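Serine-rich Repeat Adhesion Glycoprotein (Srr1) (PDB 4MBO) is a surface adhesin of Streptococcus agalactiae that binds fibrinogen, probably helping the bacterium attach to host tissue. Local coordinates at residues Val13-Lys25 with Cys140-Ile152. Sequence-based numbering, arbitrary orientation. Where two conformers were deposited one is given.
Sequences VSSELQKVNIALK and CFTATLNNQVASI
Val20, Ile22 and Leu24 on strand 20-25 pack against the hairpin 140-152 in a sheet-on-sheet contact of the N-terminal immunoglobulin-like domain, at one edge of its beta sandwich. Strand 20-25 is the edge of the four-stranded sheet and hydrogen-bonds to strand 43-51; the hairpin, closed by a type II' turn from Leu145 to Gln148, belongs to the facing sheet. Strands 20-25 and 148-152 run almost parallel, 7° apart, with axes 5.5 Å from each other at closest approach, and no direct hydrogen bond joins the two segments. Ile22 spans both hairpin strands: with CG1 anti to the backbone N (chi1 -173°) and the chain extended beyond it, CD1 meets Ala143 CB at 3.8 Å, while CG2 rests on Gln148 O. Leu24 sends CD1 to within 3.5 Å of Phe141 O, and its CB lies alongside Ile152 CG2 at 3.9 Å. The small Ala150 lets the backbones close in, with its CB 3.6 Å from Ala23 CA. Near the turn, Val20 CG1 touches Gln148 CG at 3.6 Å and also Leu145, whose CD1 meets Leu17 CD1 at 3.7 Å, the two leucines crossing at about a right angle next to Phe60. Beyond them, Ser14 O lies against the Asn146 amide carbon without a hydrogen bond. A water at the other end donates to Leu24 O and to Ser151 O, the latter at 2.7 Å. The sheets are thus held here by apolar side chains and close backbone packing, with one water bridging the two backbones.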
loop_
_atom_site.group_PDB
_atom_site.type_symbol
_atom_site.label_atom_id
_atom_site.label_comp_id
_atom_site.label_asym_id
_atom_site.label_seq_id
_atom_site.Cartn_x
_atom_site.Cartn_y
_atom_site.Cartn_z
ATOM N N VAL A 13 25.794 -17.953 -2.537
ATOM C CA VAL A 13 26.613 -18.271 -1.356
ATOM C C VAL A 13 25.850 -18.325 -0.008
ATOM O O VAL A 13 26.485 -18.411 1.052
ATOM C CB VAL A 13 27.814 -17.270 -1.245
ATOM C CG1 VAL A 13 27.374 -15.814 -0.970
ATOM C CG2 VAL A 13 28.795 -17.732 -0.189
ATOM N N SER A 14 24.508 -18.339 -0.044
ATOM C CA SER A 14 23.707 -18.358 1.186
ATOM C C SER A 14 24.041 -19.537 2.086
ATOM O O SER A 14 23.885 -19.447 3.323
ATOM C CB SER A 14 22.207 -18.452 0.874
ATOM O OG SER A 14 21.712 -17.374 0.089
ATOM N N SER A 15 24.432 -20.659 1.463
ATOM C CA SER A 15 24.762 -21.882 2.218
ATOM C C SER A 15 26.121 -21.827 2.944
ATOM O O SER A 15 26.405 -22.723 3.761
ATOM C CB SER A 15 24.694 -23.122 1.307
ATOM O OG SER A 15 25.691 -23.075 0.301
ATOM N N GLU A 16 26.935 -20.795 2.664
ATOM C CA GLU A 16 28.304 -20.634 3.256
ATOM C C GLU A 16 28.383 -19.540 4.349
ATOM O O GLU A 16 29.448 -19.285 4.961
ATOM C CB GLU A 16 29.300 -20.270 2.151
ATOM C CG GLU A 16 30.752 -20.180 2.591
ATOM C CD GLU A 16 31.713 -19.852 1.452
ATOM O OE1 GLU A 16 31.256 -19.619 0.307
ATOM O OE2 GLU A 16 32.939 -19.829 1.714
ATOM N N LEU A 17 27.279 -18.844 4.541
ATOM C CA LEU A 17 27.229 -17.805 5.548
ATOM C C LEU A 17 27.363 -18.442 6.915
ATOM O O LEU A 17 26.839 -19.530 7.127
ATOM C CB LEU A 17 25.891 -17.062 5.431
ATOM C CG LEU A 17 25.585 -16.470 4.057
ATOM C CD1 LEU A 17 24.275 -15.734 4.071
ATOM C CD2 LEU A 17 26.694 -15.551 3.599
ATOM N N GLN A 18 28.044 -17.771 7.843
ATOM C CA GLN A 18 28.241 -18.268 9.194
ATOM C C GLN A 18 27.622 -17.341 10.230
ATOM O O GLN A 18 27.387 -16.164 9.954
ATOM C CB GLN A 18 29.749 -18.364 9.484
ATOM C CG GLN A 18 30.540 -19.235 8.513
ATOM C CD GLN A 18 30.200 -20.701 8.636
ATOM O OE1 GLN A 18 30.121 -21.240 9.746
ATOM N NE2 GLN A 18 30.017 -21.367 7.506
ATOM N N LYS A 19 27.353 -17.875 11.425
ATOM C CA LYS A 19 26.796 -17.075 12.519
ATOM C C LYS A 19 25.525 -16.366 12.064
ATOM O O LYS A 19 25.233 -15.252 12.480
ATOM C CB LYS A 19 27.841 -16.043 13.021
ATOM C CG LYS A 19 29.185 -16.685 13.298
ATOM C CD LYS A 19 30.244 -15.708 13.811
ATOM C CE LYS A 19 29.986 -15.351 15.251
ATOM N NZ LYS A 19 31.215 -14.825 15.891
ATOM N N VAL A 20 24.737 -17.055 11.244
ATOM C CA VAL A 20 23.528 -16.444 10.746
ATOM C C VAL A 20 22.439 -16.278 11.817
ATOM O O VAL A 20 22.145 -17.203 12.606
ATOM C CB VAL A 20 22.928 -17.291 9.594
ATOM C CG1 VAL A 20 21.626 -16.693 9.125
ATOM C CG2 VAL A 20 23.917 -17.440 8.442
ATOM N N ASN A 21 21.883 -15.066 11.861
ATOM C CA ASN A 21 20.801 -14.676 12.751
ATOM C C ASN A 21 19.734 -14.007 11.865
ATOM O O ASN A 21 20.095 -13.359 10.876
ATOM C CB ASN A 21 21.304 -13.667 13.798
ATOM C CG ASN A 21 22.269 -14.285 14.806
ATOM O OD1 ASN A 21 21.864 -15.055 15.661
ATOM N ND2 ASN A 21 23.528 -13.892 14.749
ATOM N N ILE A 22 18.450 -14.194 12.189
ATOM C CA ILE A 22 17.383 -13.497 11.479
ATOM C C ILE A 22 16.206 -13.398 12.436
ATOM O O ILE A 22 15.944 -14.322 13.213
ATOM C CB ILE A 22 17.013 -14.208 10.141
ATOM C CG1 ILE A 22 16.022 -13.336 9.361
ATOM C CG2 ILE A 22 16.452 -15.615 10.375
ATOM C CD1 ILE A 22 15.880 -13.747 7.916
ATOM N N ALA A 23 15.491 -12.279 12.382
ATOM C CA ALA A 23 14.370 -12.048 13.254
ATOM C C ALA A 23 13.378 -11.085 12.652
ATOM O O ALA A 23 13.731 -10.234 11.808
ATOM C CB ALA A 23 14.832 -11.503 14.586
ATOM N N LEU A 24 12.107 -11.311 13.033
ATOM C CA LEU A 24 10.987 -10.419 12.697
ATOM C C LEU A 24 10.467 -9.865 14.020
ATOM O O LEU A 24 10.185 -10.614 14.970
ATOM C CB LEU A 24 9.883 -11.151 11.917
ATOM C CG LEU A 24 10.233 -11.471 10.480
ATOM C CD1 LEU A 24 9.282 -12.519 9.938
ATOM C CD2 LEU A 24 10.237 -10.232 9.593
ATOM N N LYS A 25 10.356 -8.539 14.092
ATOM C CA LYS A 25 9.938 -7.873 15.318
ATOM C C LYS A 25 8.814 -6.861 15.097
ATOM O O LYS A 25 8.701 -6.262 14.016
ATOM C CB LYS A 25 11.161 -7.214 15.962
ATOM C CG LYS A 25 12.206 -8.231 16.436
ATOM C CD LYS A 25 13.575 -7.626 16.740
ATOM C CE LYS A 25 14.601 -8.750 16.881
ATOM N NZ LYS A 25 16.018 -8.356 16.634
ATOM N N CYS A 140 0.430 -15.328 9.424
ATOM C CA CYS A 140 1.787 -15.825 9.684
ATOM C C CYS A 140 2.795 -15.200 8.688
ATOM O O CYS A 140 2.606 -15.276 7.467
ATOM C CB CYS A 140 1.745 -17.356 9.554
ATOM S SG CYS A 140 3.332 -18.142 9.238
ATOM N N PHE A 141 3.829 -14.561 9.217
ATOM C CA PHE A 141 4.880 -13.894 8.425
ATOM C C PHE A 141 6.204 -14.540 8.746
ATOM O O PHE A 141 6.516 -14.720 9.890
ATOM C CB PHE A 141 4.930 -12.403 8.705
ATOM C CG PHE A 141 3.615 -11.722 8.498
ATOM C CD1 PHE A 141 3.193 -11.374 7.224
ATOM C CD2 PHE A 141 2.789 -11.437 9.574
ATOM C CE1 PHE A 141 1.988 -10.788 7.016
ATOM C CE2 PHE A 141 1.558 -10.831 9.366
ATOM C CZ PHE A 141 1.172 -10.495 8.089
ATOM N N THR A 142 6.957 -14.904 7.721
ATOM C CA THR A 142 8.263 -15.554 7.907
ATOM C C THR A 142 9.345 -14.999 6.981
ATOM O O THR A 142 9.081 -14.417 5.945
ATOM C CB THR A 142 8.202 -17.098 7.725
ATOM O OG1 THR A 142 7.870 -17.479 6.364
ATOM C CG2 THR A 142 7.179 -17.723 8.698
ATOM N N ALA A 143 10.587 -15.232 7.380
ATOM C CA ALA A 143 11.748 -14.872 6.603
ATOM C C ALA A 143 12.803 -15.914 6.865
ATOM O O ALA A 143 13.009 -16.331 7.998
ATOM C CB ALA A 143 12.254 -13.498 6.972
ATOM N N THR A 144 13.541 -16.271 5.818
ATOM C CA THR A 144 14.580 -17.290 5.881
ATOM C C THR A 144 15.898 -16.804 5.304
ATOM O O THR A 144 15.927 -16.159 4.273
ATOM C CB THR A 144 14.150 -18.528 5.064
ATOM O OG1 THR A 144 12.984 -19.115 5.669
ATOM C CG2 THR A 144 15.223 -19.586 5.012
ATOM N N LEU A 145 17.001 -17.141 5.978
ATOM C CA LEU A 145 18.324 -16.872 5.453
ATOM C C LEU A 145 19.108 -18.167 5.701
ATOM O O LEU A 145 19.408 -18.513 6.825
ATOM C CB LEU A 145 18.985 -15.647 6.123
ATOM C CG LEU A 145 20.420 -15.366 5.650
ATOM C CD1 LEU A 145 20.570 -15.231 4.142
ATOM C CD2 LEU A 145 20.885 -14.083 6.307
ATOM N N ASN A 146 19.397 -18.878 4.611
ATOM C CA ASN A 146 20.032 -20.190 4.663
ATOM C C ASN A 146 19.151 -21.093 5.539
ATOM O O ASN A 146 17.953 -21.238 5.295
ATOM C CB ASN A 146 21.465 -20.110 5.164
ATOM C CG ASN A 146 22.245 -21.424 4.948
ATOM O OD1 ASN A 146 21.989 -22.166 3.992
ATOM N ND2 ASN A 146 23.202 -21.690 5.817
ATOM N N ASN A 147 19.732 -21.649 6.587
ATOM C CA ASN A 147 18.997 -22.579 7.455
ATOM C C ASN A 147 18.344 -21.925 8.667
ATOM O O ASN A 147 17.803 -22.624 9.527
ATOM C CB ASN A 147 19.964 -23.696 7.910
ATOM C CG ASN A 147 20.434 -24.566 6.756
ATOM O OD1 ASN A 147 21.605 -24.998 6.704
ATOM N ND2 ASN A 147 19.547 -24.802 5.801
ATOM N N GLN A 148 18.362 -20.594 8.746
ATOM C CA GLN A 148 17.736 -19.905 9.872
ATOM C C GLN A 148 16.459 -19.242 9.438
ATOM O O GLN A 148 16.410 -18.624 8.372
ATOM C CB GLN A 148 18.666 -18.834 10.425
ATOM C CG GLN A 148 20.015 -19.375 10.887
ATOM C CD GLN A 148 19.954 -20.523 11.884
ATOM O OE1 GLN A 148 20.721 -21.499 11.763
ATOM N NE2 GLN A 148 19.064 -20.446 12.820
ATOM N N VAL A 149 15.445 -19.354 10.282
ATOM C CA VAL A 149 14.123 -18.837 9.953
ATOM C C VAL A 149 13.528 -18.085 11.114
ATOM O O VAL A 149 13.775 -18.416 12.279
ATOM C CB VAL A 149 13.163 -20.015 9.584
ATOM C CG1 VAL A 149 11.883 -19.515 8.939
ATOM C CG2 VAL A 149 13.824 -20.996 8.633
ATOM N N ALA A 150 12.803 -17.030 10.787
ATOM C CA ALA A 150 12.078 -16.249 11.747
ATOM C C ALA A 150 10.602 -16.226 11.398
ATOM O O ALA A 150 10.229 -16.331 10.220
ATOM C CB ALA A 150 12.628 -14.839 11.754
ATOM N N SER A 151 9.772 -16.072 12.418
ATOM C CA SER A 151 8.333 -15.953 12.221
ATOM C C SER A 151 7.718 -15.029 13.232
ATOM O O SER A 151 8.245 -14.827 14.359
ATOM C CB SER A 151 7.632 -17.318 12.305
ATOM O OG SER A 151 7.563 -17.813 13.656
ATOM N N ILE A 152 6.617 -14.430 12.825
ATOM C CA ILE A 152 5.809 -13.606 13.720
ATOM C C ILE A 152 4.380 -13.650 13.211
ATOM O O ILE A 152 4.153 -13.812 12.003
ATOM C CB ILE A 152 6.355 -12.168 13.840
ATOM C CG1 ILE A 152 5.771 -11.464 15.079
ATOM C CG2 ILE A 152 6.094 -11.381 12.564
ATOM C CD1 ILE A 152 6.450 -10.148 15.363
HETATM O O HOH W 1 8.888 -13.157 16.366
#